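Local atomic coordinates of predicted protein (Acinetobacter sp. RUH2624, PDB entry 4MEA), a protein that probably hydrolyses epoxides as a secreted Cif-family virulence factor with the alpha/beta hydrolase fold. Residues F67-T70 and W71-E75; L202-S205 and Y206-T210; A212-K215 and E216-T219; D234-K237 and A238-Y242; N311-G314 and V315-S318. All coordinates share one frame; numbering follows the deposited sequence.

The five contacts are all local, each within one unbroken stretch, and they follow one another in series without nesting or crossing. Interaction 1 shapes the loop leaving strand 61-64 and leads into helix 75-81. Interaction 2 is internal to helix 200-211, interaction 3 closes the connection from there to helix 220-227, and interaction 4 lies on helix 233-244. Phe67 of interaction 1 packs against Phe204 and Phe207 of interaction 2 and against Ala239 and Phe240 of interaction 4, so the sheet-side loop meets both helices. Lys215 and Phe218 tie interaction 3 back to interaction 2. Interaction 5, on helix 307-323, stands about 29 Å, centre to centre, from interaction 4.

Interaction 1 of 5, residues F67-T70 and W71-E75; sequences FGST and WKMWE
Thr70 lays its hydroxyl over the start of the 3-10 turn 71-74, where OG1 lies 3.4 Å from Lys72 CB. With chi1 at 65°, OG1 sits between the backbone N and the carbonyl carbon of its own residue, which turns it toward the amide of Lys72: Lys72 N donates to Thr70 OG1 at 3.2 Å. The carbonyl of the same residue works beside it. Thr70 O takes a nearly straight bond from Met73 N at 3.1 Å, the donor standing above the carbonyl plane, and thus closes the first turn. Threonine therefore grips the incoming turn twice, once with its side chain and once with its backbone. Met73 folds back over this bond, with CG 3.4 Å from Thr70 O, while its SD lies 3.8 Å from Ser69 OG. Beyond the sulfur, Met73 CE lies over one face of the Trp74 indole, 3.6 Å above the plane and offset to the rim. Lys72 CB similarly covers the centre of one Trp71 face, and the chain end of Lys72 makes a salt bridge to Glu75. The Trp71 indole N-H is bound by Gln30 O. Phe67 N donates to Asp134, just after strand 128-133, where this fold usually carries its nucleophile. The turn packs through Trp71 and Trp74 on strand 87-90, with Trp74 and Met73 also touching strand 128-133, as the chain passes from strand 61-64 into helix 75-81.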
loop_
_atom_site.group_PDB
_atom_site.type_symbol
_atom_site.label_atom_id
_atom_site.label_comp_id
_atom_site.label_asym_id
_atom_site.label_seq_id
_atom_site.Cartn_x
_atom_site.Cartn_y
_atom_site.Cartn_z
ATOM N N PHE A 67 -0.364 4.909 -15.781
ATOM C CA PHE A 67 -1.468 5.022 -14.828
ATOM C C PHE A 67 -1.755 6.472 -14.460
ATOM O O PHE A 67 -0.832 7.250 -14.216
ATOM C CB PHE A 67 -1.130 4.232 -13.563
ATOM C CG PHE A 67 -2.208 4.257 -12.522
ATOM C CD1 PHE A 67 -3.348 3.481 -12.666
ATOM C CD2 PHE A 67 -2.059 5.014 -11.370
ATOM C CE1 PHE A 67 -4.340 3.478 -11.695
ATOM C CE2 PHE A 67 -3.051 5.019 -10.390
ATOM C CZ PHE A 67 -4.190 4.244 -10.557
ATOM N N GLY A 68 -3.037 6.823 -14.413
ATOM C CA GLY A 68 -3.443 8.196 -14.152
ATOM C C GLY A 68 -3.471 9.059 -15.401
ATOM O O GLY A 68 -3.872 10.230 -15.350
ATOM N N SER A 69 -3.056 8.482 -16.527
ATOM C CA SER A 69 -2.980 9.214 -17.788
ATOM C C SER A 69 -3.712 8.487 -18.919
ATOM O O SER A 69 -4.216 7.382 -18.738
ATOM C CB SER A 69 -1.516 9.421 -18.196
ATOM O OG SER A 69 -0.759 10.037 -17.160
ATOM N N THR A 70 -3.770 9.135 -20.079
ATOM C CA THR A 70 -4.173 8.499 -21.330
ATOM C C THR A 70 -3.252 9.080 -22.396
ATOM O O THR A 70 -2.286 9.762 -22.059
ATOM C CB THR A 70 -5.650 8.796 -21.702
ATOM O OG1 THR A 70 -5.807 10.195 -21.960
ATOM C CG2 THR A 70 -6.590 8.377 -20.582
ATOM N N TRP A 71 -3.540 8.818 -23.672
ATOM C CA TRP A 71 -2.812 9.442 -24.778
ATOM C C TRP A 71 -2.650 10.948 -24.517
ATOM O O TRP A 71 -1.636 11.548 -24.875
ATOM C CB TRP A 71 -3.584 9.244 -26.105
ATOM C CG TRP A 71 -4.729 10.189 -26.181
ATOM C CD1 TRP A 71 -5.994 9.981 -25.723
ATOM C CD2 TRP A 71 -4.697 11.533 -26.684
ATOM N NE1 TRP A 71 -6.757 11.111 -25.916
ATOM C CE2 TRP A 71 -5.981 12.077 -26.501
ATOM C CE3 TRP A 71 -3.702 12.329 -27.262
ATOM C CZ2 TRP A 71 -6.301 13.380 -26.881
ATOM C CZ3 TRP A 71 -4.027 13.624 -27.647
ATOM C CH2 TRP A 71 -5.307 14.134 -27.449
ATOM N N LYS A 72 -3.672 11.547 -23.909
ATOM C CA LYS A 72 -3.753 12.996 -23.687
ATOM C C LYS A 72 -2.508 13.605 -23.043
ATOM O O LYS A 72 -2.198 14.773 -23.278
ATOM C CB LYS A 72 -4.998 13.328 -22.846
ATOM C CG LYS A 72 -5.234 14.817 -22.557
ATOM C CD LYS A 72 -5.676 15.567 -23.816
ATOM C CE LYS A 72 -6.178 16.960 -23.475
ATOM N NZ LYS A 72 -6.685 17.644 -24.695
ATOM N N MET A 73 -1.781 12.821 -22.247
ATOM C CA MET A 73 -0.627 13.365 -21.536
ATOM C C MET A 73 0.436 13.825 -22.521
ATOM O O MET A 73 1.263 14.670 -22.201
ATOM C CB MET A 73 -0.034 12.349 -20.548
ATOM C CG MET A 73 0.664 11.135 -21.191
ATOM S SD MET A 73 1.789 10.323 -20.008
ATOM C CE MET A 73 3.206 11.426 -20.032
ATOM N N TRP A 74 0.398 13.280 -23.731
ATOM C CA TRP A 74 1.428 13.576 -24.720
ATOM C C TRP A 74 1.104 14.762 -25.642
ATOM O O TRP A 74 1.973 15.239 -26.364
ATOM C CB TRP A 74 1.706 12.332 -25.562
ATOM C CG TRP A 74 2.126 11.126 -24.759
ATOM C CD1 TRP A 74 1.406 9.978 -24.564
ATOM C CD2 TRP A 74 3.363 10.949 -24.058
ATOM N NE1 TRP A 74 2.123 9.097 -23.777
ATOM C CE2 TRP A 74 3.329 9.669 -23.458
ATOM C CE3 TRP A 74 4.499 11.744 -23.880
ATOM C CZ2 TRP A 74 4.388 9.170 -22.690
ATOM C CZ3 TRP A 74 5.553 11.243 -23.122
ATOM C CH2 TRP A 74 5.488 9.972 -22.536
ATOM N N GLU A 75 -0.133 15.246 -25.601
ATOM C CA GLU A 75 -0.605 16.223 -26.592
ATOM C C GLU A 75 0.343 17.406 -26.869
ATOM O O GLU A 75 0.616 17.723 -28.029
ATOM C CB GLU A 75 -2.016 16.725 -26.255
ATOM C CG GLU A 75 -2.679 17.506 -27.397
ATOM C CD GLU A 75 -4.071 18.007 -27.055
ATOM O OE1 GLU A 75 -4.329 18.311 -25.873
ATOM O OE2 GLU A 75 -4.918 18.081 -27.974
#

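Interaction 2 of 5, residues L202-S205 and Y206-T210; sequences LFFS and YFIKT
Phe203 runs out from its CB alongside Phe207, one helical turn further on, and the two benzyl groups point the same way. Each CG is opposite its own backbone N (chi1 -180° in Phe203 and -176° in Phe207), which gives the parallel course. Up the ring of Phe203, CD2 first comes to 4.2 Å from Phe207 CB; CE2 then lies 3.8 Å from Phe207 CD1, and CZ at the far end closes to 3.7 Å from that same atom. The planes are tilted by only 25°, yet the rings are strongly offset, their centroids 5.5 Å apart, with little overlap. Phe203 CD2 also rests above the centre of the Phe204 ring. Phe204 in turn meets Ile208 through its CB, 4.2 Å from Ile208 CD1. On another side of the helix, Thr210 OG1 donates to Tyr206 O at 2.9 Å while lying over one face of the Tyr206 ring; Thr210 N reaches that oxygen from the other side of the carbonyl plane, so two donors hold it. Tyr206 meets Phe188 of the second subunit edge-to-face, and Ser205 and Ile208 pack on helix 220-227. Side chains spaced four residues apart thus line the i to i+4 stripes of an alpha helix, here one belonging to the helical cap inserted into the alpha/beta hydrolase fold between strands 151-157 and 267-272.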
loop_
_atom_site.group_PDB
_atom_site.type_symbol
_atom_site.label_atom_id
_atom_site.label_comp_id
_atom_site.label_asym_id
_atom_site.label_seq_id
_atom_site.Cartn_x
_atom_site.Cartn_y
_atom_site.Cartn_z
ATOM N N LEU A 202 -11.715 11.554 -5.062
ATOM C CA LEU A 202 -11.025 11.583 -3.774
ATOM C C LEU A 202 -9.660 10.916 -3.872
ATOM O O LEU A 202 -8.638 11.513 -3.508
ATOM C CB LEU A 202 -11.872 10.892 -2.688
ATOM C CG LEU A 202 -11.217 10.607 -1.331
ATOM C CD1 LEU A 202 -10.814 11.911 -0.646
ATOM C CD2 LEU A 202 -12.162 9.801 -0.432
ATOM N N PHE A 203 -9.635 9.676 -4.356
ATOM C CA PHE A 203 -8.369 8.946 -4.443
ATOM C C PHE A 203 -7.358 9.593 -5.386
ATOM O O PHE A 203 -6.211 9.830 -5.003
ATOM C CB PHE A 203 -8.552 7.474 -4.849
ATOM C CG PHE A 203 -7.236 6.720 -4.932
ATOM C CD1 PHE A 203 -6.675 6.160 -3.794
ATOM C CD2 PHE A 203 -6.538 6.626 -6.135
ATOM C CE1 PHE A 203 -5.461 5.499 -3.849
ATOM C CE2 PHE A 203 -5.322 5.955 -6.200
ATOM C CZ PHE A 203 -4.783 5.390 -5.055
ATOM N N PHE A 204 -7.769 9.849 -6.625
ATOM C CA PHE A 204 -6.844 10.381 -7.622
ATOM C C PHE A 204 -6.402 11.824 -7.375
ATOM O O PHE A 204 -5.255 12.177 -7.668
ATOM C CB PHE A 204 -7.417 10.230 -9.034
ATOM C CG PHE A 204 -7.314 8.825 -9.584
ATOM C CD1 PHE A 204 -6.111 8.353 -10.098
ATOM C CD2 PHE A 204 -8.414 7.987 -9.589
ATOM C CE1 PHE A 204 -6.005 7.053 -10.609
ATOM C CE2 PHE A 204 -8.321 6.690 -10.103
ATOM C CZ PHE A 204 -7.119 6.227 -10.616
ATOM N N SER A 205 -7.293 12.672 -6.863
ATOM C CA SER A 205 -6.879 14.034 -6.523
ATOM C C SER A 205 -5.677 13.985 -5.578
ATOM O O SER A 205 -4.681 14.688 -5.779
ATOM C CB SER A 205 -8.023 14.838 -5.895
ATOM O OG SER A 205 -8.976 15.230 -6.875
ATOM N N TYR A 206 -5.774 13.148 -4.551
ATOM C CA TYR A 206 -4.695 13.029 -3.573
ATOM C C TYR A 206 -3.476 12.328 -4.187
ATOM O O TYR A 206 -2.346 12.812 -4.085
ATOM C CB TYR A 206 -5.175 12.300 -2.305
ATOM C CG TYR A 206 -4.143 12.343 -1.204
ATOM C CD1 TYR A 206 -4.064 13.434 -0.346
ATOM C CD2 TYR A 206 -3.225 11.309 -1.050
ATOM C CE1 TYR A 206 -3.105 13.490 0.645
ATOM C CE2 TYR A 206 -2.266 11.354 -0.066
ATOM C CZ TYR A 206 -2.209 12.448 0.778
ATOM O OH TYR A 206 -1.244 12.484 1.762
ATOM N N PHE A 207 -3.711 11.197 -4.844
ATOM C CA PHE A 207 -2.644 10.438 -5.498
ATOM C C PHE A 207 -1.861 11.285 -6.520
ATOM O O PHE A 207 -0.628 11.351 -6.473
ATOM C CB PHE A 207 -3.248 9.209 -6.195
ATOM C CG PHE A 207 -2.232 8.300 -6.833
ATOM C CD1 PHE A 207 -1.732 7.203 -6.147
ATOM C CD2 PHE A 207 -1.802 8.526 -8.135
ATOM C CE1 PHE A 207 -0.800 6.354 -6.745
ATOM C CE2 PHE A 207 -0.879 7.690 -8.746
ATOM C CZ PHE A 207 -0.373 6.598 -8.049
ATOM N N ILE A 208 -2.577 11.928 -7.441
ATOM C CA ILE A 208 -1.932 12.757 -8.472
ATOM C C ILE A 208 -1.147 13.941 -7.867
ATOM O O ILE A 208 0.008 14.179 -8.232
ATOM C CB ILE A 208 -2.959 13.266 -9.522
ATOM C CG1 ILE A 208 -3.450 12.110 -10.398
ATOM C CG2 ILE A 208 -2.364 14.374 -10.384
ATOM C CD1 ILE A 208 -4.684 12.469 -11.225
ATOM N N LYS A 209 -1.762 14.682 -6.950
ATOM C CA LYS A 209 -1.046 15.794 -6.315
ATOM C C LYS A 209 0.191 15.315 -5.530
ATOM O O LYS A 209 1.232 15.966 -5.559
ATOM C CB LYS A 209 -1.973 16.625 -5.433
ATOM C CG LYS A 209 -2.759 17.682 -6.198
ATOM C CD LYS A 209 -3.604 18.478 -5.236
ATOM C CE LYS A 209 -4.186 19.709 -5.882
ATOM N NZ LYS A 209 -4.996 20.457 -4.885
ATOM N N THR A 210 0.086 14.165 -4.867
ATOM C CA THR A 210 1.207 13.615 -4.099
ATOM C C THR A 210 2.451 13.416 -4.953
ATOM O O THR A 210 3.564 13.739 -4.544
ATOM C CB THR A 210 0.832 12.254 -3.444
ATOM O OG1 THR A 210 -0.084 12.487 -2.371
ATOM C CG2 THR A 210 2.070 11.560 -2.873
#

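Interaction 3 of 5, residues A212-K215 and E216-T219; sequences AGKK and EIFT
Ala212 points its methyl at the ring of Phe218, where CB lies 3.5 Å from CE2 in an oblique approach that is the apolar centre of the turn. The ring is received differently on its other parts. Ile217 CG2 stands 4.2 Å above the middle of one face, whereas Lys215 O sits at the edge, in the ring plane, 3.7 Å from Phe218 CD2; Lys214 O also comes to the edge. Lys215 O is also the acceptor for Phe218 N, at 3.0 Å and from well above the carbonyl plane, a bond that closes the turn. Glu216 and Lys214 cross obliquely. The glutamate bends back because its CG sits between the backbone N and the carbonyl carbon (chi1 66°) and chi2 turns again at -81°, which carries OE2 to 3.4 Å from Lys214 CB. Ile217 CD1 reaches the same CB at 3.7 Å, so the base of Lys214 is touched by both side chains, Glu216 and Ile217. Lys215 leads off toward the preceding helix, with NZ donating to Ala212 O at 2.9 Å and also to Lys209 O at the last turn of helix 200-211. Glu310 of helix 307-323 accepts from the amides of Gly213 and Lys214. The charges of Lys214 and Glu216 stay apart, NZ to OE2 being 6.5 Å, so that pair meets through aliphatic carbon and carboxylate rather than as an ion pair; the ammonium of Lys215, spent on carbonyls near a helix C-terminus, would be expected to offset the partial negative charge there.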
loop_
_atom_site.group_PDB
_atom_site.type_symbol
_atom_site.label_atom_id
_atom_site.label_comp_id
_atom_site.label_asym_id
_atom_site.label_seq_id
_atom_site.Cartn_x
_atom_site.Cartn_y
_atom_site.Cartn_z
ATOM N N ALA A 212 3.049 14.819 -7.807
ATOM C CA ALA A 212 3.437 16.058 -8.483
ATOM C C ALA A 212 4.507 16.840 -7.706
ATOM O O ALA A 212 4.519 16.850 -6.474
ATOM C CB ALA A 212 2.227 16.940 -8.728
ATOM N N GLY A 213 5.403 17.496 -8.436
ATOM C CA GLY A 213 6.288 18.477 -7.833
ATOM C C GLY A 213 5.623 19.846 -7.876
ATOM O O GLY A 213 5.643 20.595 -6.902
ATOM N N LYS A 214 5.025 20.176 -9.014
ATOM C CA LYS A 214 4.304 21.438 -9.148
ATOM C C LYS A 214 2.806 21.216 -8.924
ATOM O O LYS A 214 2.045 21.044 -9.872
ATOM C CB LYS A 214 4.569 22.063 -10.520
ATOM C CG LYS A 214 6.043 22.334 -10.808
ATOM C CD LYS A 214 6.202 23.366 -11.912
ATOM C CE LYS A 214 7.664 23.725 -12.158
ATOM N NZ LYS A 214 8.363 22.720 -13.006
ATOM N N LYS A 215 2.383 21.228 -7.662
ATOM C CA LYS A 215 1.010 20.834 -7.327
ATOM C C LYS A 215 -0.071 21.831 -7.771
ATOM O O LYS A 215 -1.207 21.437 -8.042
ATOM C CB LYS A 215 0.883 20.528 -5.828
ATOM C CG LYS A 215 1.873 19.490 -5.310
ATOM C CD LYS A 215 1.585 19.134 -3.851
ATOM C CE LYS A 215 2.808 18.535 -3.160
ATOM N NZ LYS A 215 3.368 17.353 -3.864
ATOM N N GLU A 216 0.294 23.109 -7.858
ATOM C CA GLU A 216 -0.651 24.189 -8.161
ATOM C C GLU A 216 -1.328 24.028 -9.524
ATOM O O GLU A 216 -2.409 24.574 -9.780
ATOM C CB GLU A 216 0.051 25.560 -8.062
ATOM C CG GLU A 216 1.139 25.818 -9.113
ATOM C CD GLU A 216 2.494 25.172 -8.781
ATOM O OE1 GLU A 216 2.715 24.756 -7.621
ATOM O OE2 GLU A 216 3.345 25.087 -9.695
ATOM N N ILE A 217 -0.682 23.273 -10.398
ATOM C CA ILE A 217 -1.175 23.059 -11.748
ATOM C C ILE A 217 -2.460 22.235 -11.733
ATOM O O ILE A 217 -3.295 22.328 -12.639
ATOM C CB ILE A 217 -0.086 22.342 -12.585
ATOM C CG1 ILE A 217 0.983 23.344 -13.030
ATOM C CG2 ILE A 217 -0.677 21.619 -13.784
ATOM C CD1 ILE A 217 2.309 22.678 -13.427
ATOM N N PHE A 218 -2.624 21.419 -10.701
ATOM C CA PHE A 218 -3.716 20.452 -10.704
ATOM C C PHE A 218 -4.979 21.025 -10.088
ATOM O O PHE A 218 -5.351 20.698 -8.964
ATOM C CB PHE A 218 -3.271 19.121 -10.088
ATOM C CG PHE A 218 -2.168 18.464 -10.873
ATOM C CD1 PHE A 218 -2.464 17.640 -11.950
ATOM C CD2 PHE A 218 -0.841 18.732 -10.583
ATOM C CE1 PHE A 218 -1.452 17.066 -12.706
ATOM C CE2 PHE A 218 0.178 18.167 -11.336
ATOM C CZ PHE A 218 -0.129 17.331 -12.396
ATOM N N THR A 219 -5.614 21.904 -10.859
ATOM C CA THR A 219 -6.883 22.512 -10.489
ATOM C C THR A 219 -7.973 21.456 -10.457
ATOM O O THR A 219 -7.796 20.353 -10.978
ATOM C CB THR A 219 -7.290 23.590 -11.509
ATOM O OG1 THR A 219 -7.542 22.970 -12.780
ATOM C CG2 THR A 219 -6.184 24.606 -11.661
#

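Interaction 4 of 5, residues D234-K237 and A238-Y242; sequences DKLK and AAFGY
Phe240 turns its ring back over the turn that carries Leu236, with ring atom CD2 only 3.2 Å from Leu236 O in an oblique approach. Along the ring, Leu236 CD2 is 4.0 Å from both CE2 and CZ of Phe240, and the two side chains lie side by side, pointing the same way. Phe186 meets the aromatic ring as well, the planes inclined at about 35°. The Tyr242 ring has Ala239 O at its edge, in plane. Leu236 O is also the acceptor for Phe240 N, at 2.9 Å and almost in line with the carbonyl, so this oxygen meets both the amide and the ring of Phe240. The next bond, from Gly241 N to Lys237 O, is of similar length but bent to 132° at the hydrogen, and Gly241 N makes a weak second one to Ala238 O. Outside the helix, Lys235 NZ donates to the carbonyls of Gly94 and Gly96, and Tyr242 OH to Pro93 O. Leu236 and Phe240, four residues apart, face helix 191-198, so helix 233-244 bridges that helix and the loop of Pro93, Gly94 and Gly96 in the cap region of an alpha/beta hydrolase.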
loop_
_atom_site.group_PDB
_atom_site.type_symbol
_atom_site.label_atom_id
_atom_site.label_comp_id
_atom_site.label_asym_id
_atom_site.label_seq_id
_atom_site.Cartn_x
_atom_site.Cartn_y
_atom_site.Cartn_z
ATOM N N ASP A 234 -14.783 -0.821 -14.642
ATOM C CA ASP A 234 -14.148 -1.526 -15.758
ATOM C C ASP A 234 -12.780 -0.929 -16.078
ATOM O O ASP A 234 -11.831 -1.661 -16.344
ATOM C CB ASP A 234 -15.038 -1.567 -17.007
ATOM C CG ASP A 234 -15.212 -0.200 -17.646
ATOM O OD1 ASP A 234 -15.522 0.761 -16.910
ATOM O OD2 ASP A 234 -15.038 -0.084 -18.883
ATOM N N LYS A 235 -12.676 0.395 -16.040
ATOM C CA LYS A 235 -11.397 1.050 -16.307
ATOM C C LYS A 235 -10.396 0.801 -15.167
ATOM O O LYS A 235 -9.212 0.582 -15.402
ATOM C CB LYS A 235 -11.602 2.545 -16.553
ATOM C CG LYS A 235 -12.340 2.852 -17.862
ATOM C CD LYS A 235 -11.459 2.507 -19.075
ATOM C CE LYS A 235 -12.302 2.273 -20.342
ATOM N NZ LYS A 235 -11.445 1.911 -21.514
ATOM N N LEU A 236 -10.876 0.835 -13.931
ATOM C CA LEU A 236 -10.023 0.548 -12.781
ATOM C C LEU A 236 -9.591 -0.908 -12.774
ATOM O O LEU A 236 -8.435 -1.214 -12.489
ATOM C CB LEU A 236 -10.741 0.895 -11.477
ATOM C CG LEU A 236 -10.949 2.397 -11.284
ATOM C CD1 LEU A 236 -11.935 2.658 -10.162
ATOM C CD2 LEU A 236 -9.603 3.098 -11.016
ATOM N N LYS A 237 -10.510 -1.812 -13.101
ATOM C CA LYS A 237 -10.142 -3.228 -13.173
ATOM C C LYS A 237 -8.973 -3.451 -14.147
ATOM O O LYS A 237 -8.005 -4.145 -13.827
ATOM C CB LYS A 237 -11.339 -4.091 -13.574
ATOM C CG LYS A 237 -11.072 -5.595 -13.485
ATOM C CD LYS A 237 -12.281 -6.399 -13.948
ATOM C CE LYS A 237 -12.063 -7.891 -13.711
ATOM N NZ LYS A 237 -13.325 -8.672 -13.844
ATOM N N ALA A 238 -9.068 -2.858 -15.335
ATOM C CA ALA A 238 -7.993 -2.933 -16.322
ATOM C C ALA A 238 -6.687 -2.335 -15.785
ATOM O O ALA A 238 -5.627 -2.957 -15.867
ATOM C CB ALA A 238 -8.408 -2.220 -17.587
ATOM N N ALA A 239 -6.760 -1.119 -15.252
ATOM C CA ALA A 239 -5.577 -0.489 -14.681
ATOM C C ALA A 239 -4.888 -1.419 -13.683
ATOM O O ALA A 239 -3.665 -1.595 -13.708
ATOM C CB ALA A 239 -5.950 0.829 -14.005
ATOM N N PHE A 240 -5.666 -2.016 -12.794
ATOM C CA PHE A 240 -5.050 -2.808 -11.739
ATOM C C PHE A 240 -4.660 -4.206 -12.242
ATOM O O PHE A 240 -3.889 -4.920 -11.595
ATOM C CB PHE A 240 -5.912 -2.801 -10.463
ATOM C CG PHE A 240 -6.191 -1.398 -9.930
ATOM C CD1 PHE A 240 -5.191 -0.435 -9.921
ATOM C CD2 PHE A 240 -7.454 -1.041 -9.480
ATOM C CE1 PHE A 240 -5.446 0.855 -9.446
ATOM C CE2 PHE A 240 -7.713 0.242 -9.010
ATOM C CZ PHE A 240 -6.704 1.190 -8.989
ATOM N N GLY A 241 -5.141 -4.579 -13.428
ATOM C CA GLY A 241 -4.623 -5.785 -14.062
ATOM C C GLY A 241 -3.117 -5.702 -14.316
ATOM O O GLY A 241 -2.406 -6.700 -14.177
ATOM N N TYR A 242 -2.623 -4.519 -14.695
ATOM C CA TYR A 242 -1.181 -4.340 -14.908
ATOM C C TYR A 242 -0.436 -4.661 -13.631
ATOM O O TYR A 242 0.647 -5.248 -13.664
ATOM C CB TYR A 242 -0.849 -2.915 -15.389
ATOM C CG TYR A 242 -1.305 -2.664 -16.810
ATOM C CD1 TYR A 242 -0.454 -2.905 -17.884
ATOM C CD2 TYR A 242 -2.598 -2.225 -17.076
ATOM C CE1 TYR A 242 -0.870 -2.691 -19.193
ATOM C CE2 TYR A 242 -3.030 -2.022 -18.382
ATOM C CZ TYR A 242 -2.158 -2.258 -19.434
ATOM O OH TYR A 242 -2.577 -2.061 -20.734
#

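Interaction 5 of 5, residues N311-G314 and V315-S318; sequences NAEG and VEKS
Ser318 holds its OG beside its own backbone N, with chi1 at -57°, and this rotamer folds the hydroxyl back on the preceding turn, where it donates to Gly314 O at 2.7 Å. The approach is close to straight on the carbonyl. Gly314 O also receives Ser318 N at 3.1 Å, from above the carbonyl plane, so a single oxygen takes two donors of one residue. In Glu316 the CG lies beside the backbone N too (chi1 -73°), and the chain then runs extended over the Ala312 carbonyl, with CG 3.3 Å from Ala312 O and OE1 4.0 Å from Ala312 CB. Its other carboxylate oxygen faces Glu313: OE1 of Glu313 and OE2 of Glu316 are 4.5 Å apart, two like charges that a water spans, giving a bond of 2.9 Å to Glu316 OE2 and a weak one to Glu313 OE1. That water probably eases the repulsion. Val315 CG2 rests on Asn311 O, the acceptor of Val315 N. Where the helix is kinked and the Gly314 amide has no backbone bond to the preceding turn, Asn311 OD1 accepts from Gly314 N at 2.9 Å, well out of the amide plane; its ND2 is bound to Thr303. Ser318 packs on strand 295-300 and Glu316 on helix 75-81. An Asx motif at the kink, followed by a serine hydroxyl returned to the i-4 carbonyl, marks this stretch of the C-terminal helix 307-323, which flanks the last strand of the alpha/beta hydrolase sheet.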
loop_
_atom_site.group_PDB
_atom_site.type_symbol
_atom_site.label_atom_id
_atom_site.label_comp_id
_atom_site.label_asym_id
_atom_site.label_seq_id
_atom_site.Cartn_x
_atom_site.Cartn_y
_atom_site.Cartn_z
ATOM N N ASN A 311 6.379 20.087 -16.737
ATOM C CA ASN A 311 7.628 20.564 -17.321
ATOM C C ASN A 311 7.737 20.109 -18.771
ATOM O O ASN A 311 8.668 19.398 -19.145
ATOM C CB ASN A 311 8.821 20.075 -16.482
ATOM C CG ASN A 311 10.120 20.807 -16.807
ATOM O OD1 ASN A 311 10.156 21.672 -17.680
ATOM N ND2 ASN A 311 11.196 20.463 -16.090
ATOM N N ALA A 312 6.755 20.511 -19.572
ATOM C CA ALA A 312 6.728 20.199 -20.988
ATOM C C ALA A 312 8.024 20.640 -21.662
ATOM O O ALA A 312 8.556 19.938 -22.519
ATOM C CB ALA A 312 5.520 20.864 -21.650
ATOM N N GLU A 313 8.536 21.801 -21.260
ATOM C CA GLU A 313 9.776 22.322 -21.828
ATOM C C GLU A 313 10.946 21.392 -21.565
ATOM O O GLU A 313 11.745 21.127 -22.460
ATOM C CB GLU A 313 10.096 23.716 -21.266
ATOM C CG GLU A 313 11.502 24.220 -21.591
ATOM C CD GLU A 313 11.677 24.595 -23.059
ATOM O OE1 GLU A 313 10.688 24.520 -23.829
ATOM O OE2 GLU A 313 12.810 24.969 -23.443
ATOM N N GLY A 314 11.046 20.920 -20.321
ATOM C CA GLY A 314 12.121 20.039 -19.909
ATOM C C GLY A 314 12.063 18.712 -20.637
ATOM O O GLY A 314 13.099 18.153 -20.994
ATOM N N VAL A 315 10.849 18.209 -20.858
ATOM C CA VAL A 315 10.669 16.939 -21.555
ATOM C C VAL A 315 11.045 17.089 -23.032
ATOM O O VAL A 315 11.817 16.293 -23.575
ATOM C CB VAL A 315 9.206 16.419 -21.450
ATOM C CG1 VAL A 315 8.995 15.224 -22.359
ATOM C CG2 VAL A 315 8.846 16.068 -20.008
ATOM N N GLU A 316 10.487 18.112 -23.675
ATOM C CA GLU A 316 10.710 18.343 -25.103
ATOM C C GLU A 316 12.191 18.548 -25.410
ATOM O O GLU A 316 12.737 17.940 -26.342
ATOM C CB GLU A 316 9.858 19.525 -25.597
ATOM C CG GLU A 316 8.377 19.176 -25.712
ATOM C CD GLU A 316 7.443 20.383 -25.644
ATOM O OE1 GLU A 316 6.213 20.168 -25.564
ATOM O OE2 GLU A 316 7.928 21.537 -25.666
ATOM N N LYS A 317 12.847 19.389 -24.614
ATOM C CA LYS A 317 14.272 19.623 -24.795
ATOM C C LYS A 317 15.063 18.325 -24.638
ATOM O O LYS A 317 15.945 18.033 -25.445
ATOM C CB LYS A 317 14.792 20.695 -23.834
ATOM C CG LYS A 317 16.273 20.987 -24.023
ATOM C CD LYS A 317 16.705 22.274 -23.341
ATOM C CE LYS A 317 18.180 22.555 -23.608
ATOM N NZ LYS A 317 18.596 23.915 -23.157
ATOM N N SER A 318 14.739 17.544 -23.608
ATOM C CA SER A 318 15.422 16.269 -23.370
ATOM C C SER A 318 15.190 15.262 -24.494
ATOM O O SER A 318 16.122 14.593 -24.947
ATOM C CB SER A 318 14.999 15.656 -22.027
ATOM O OG SER A 318 15.242 16.543 -20.945
HETATM O O HOH W 1 9.671 23.542 -26.935
#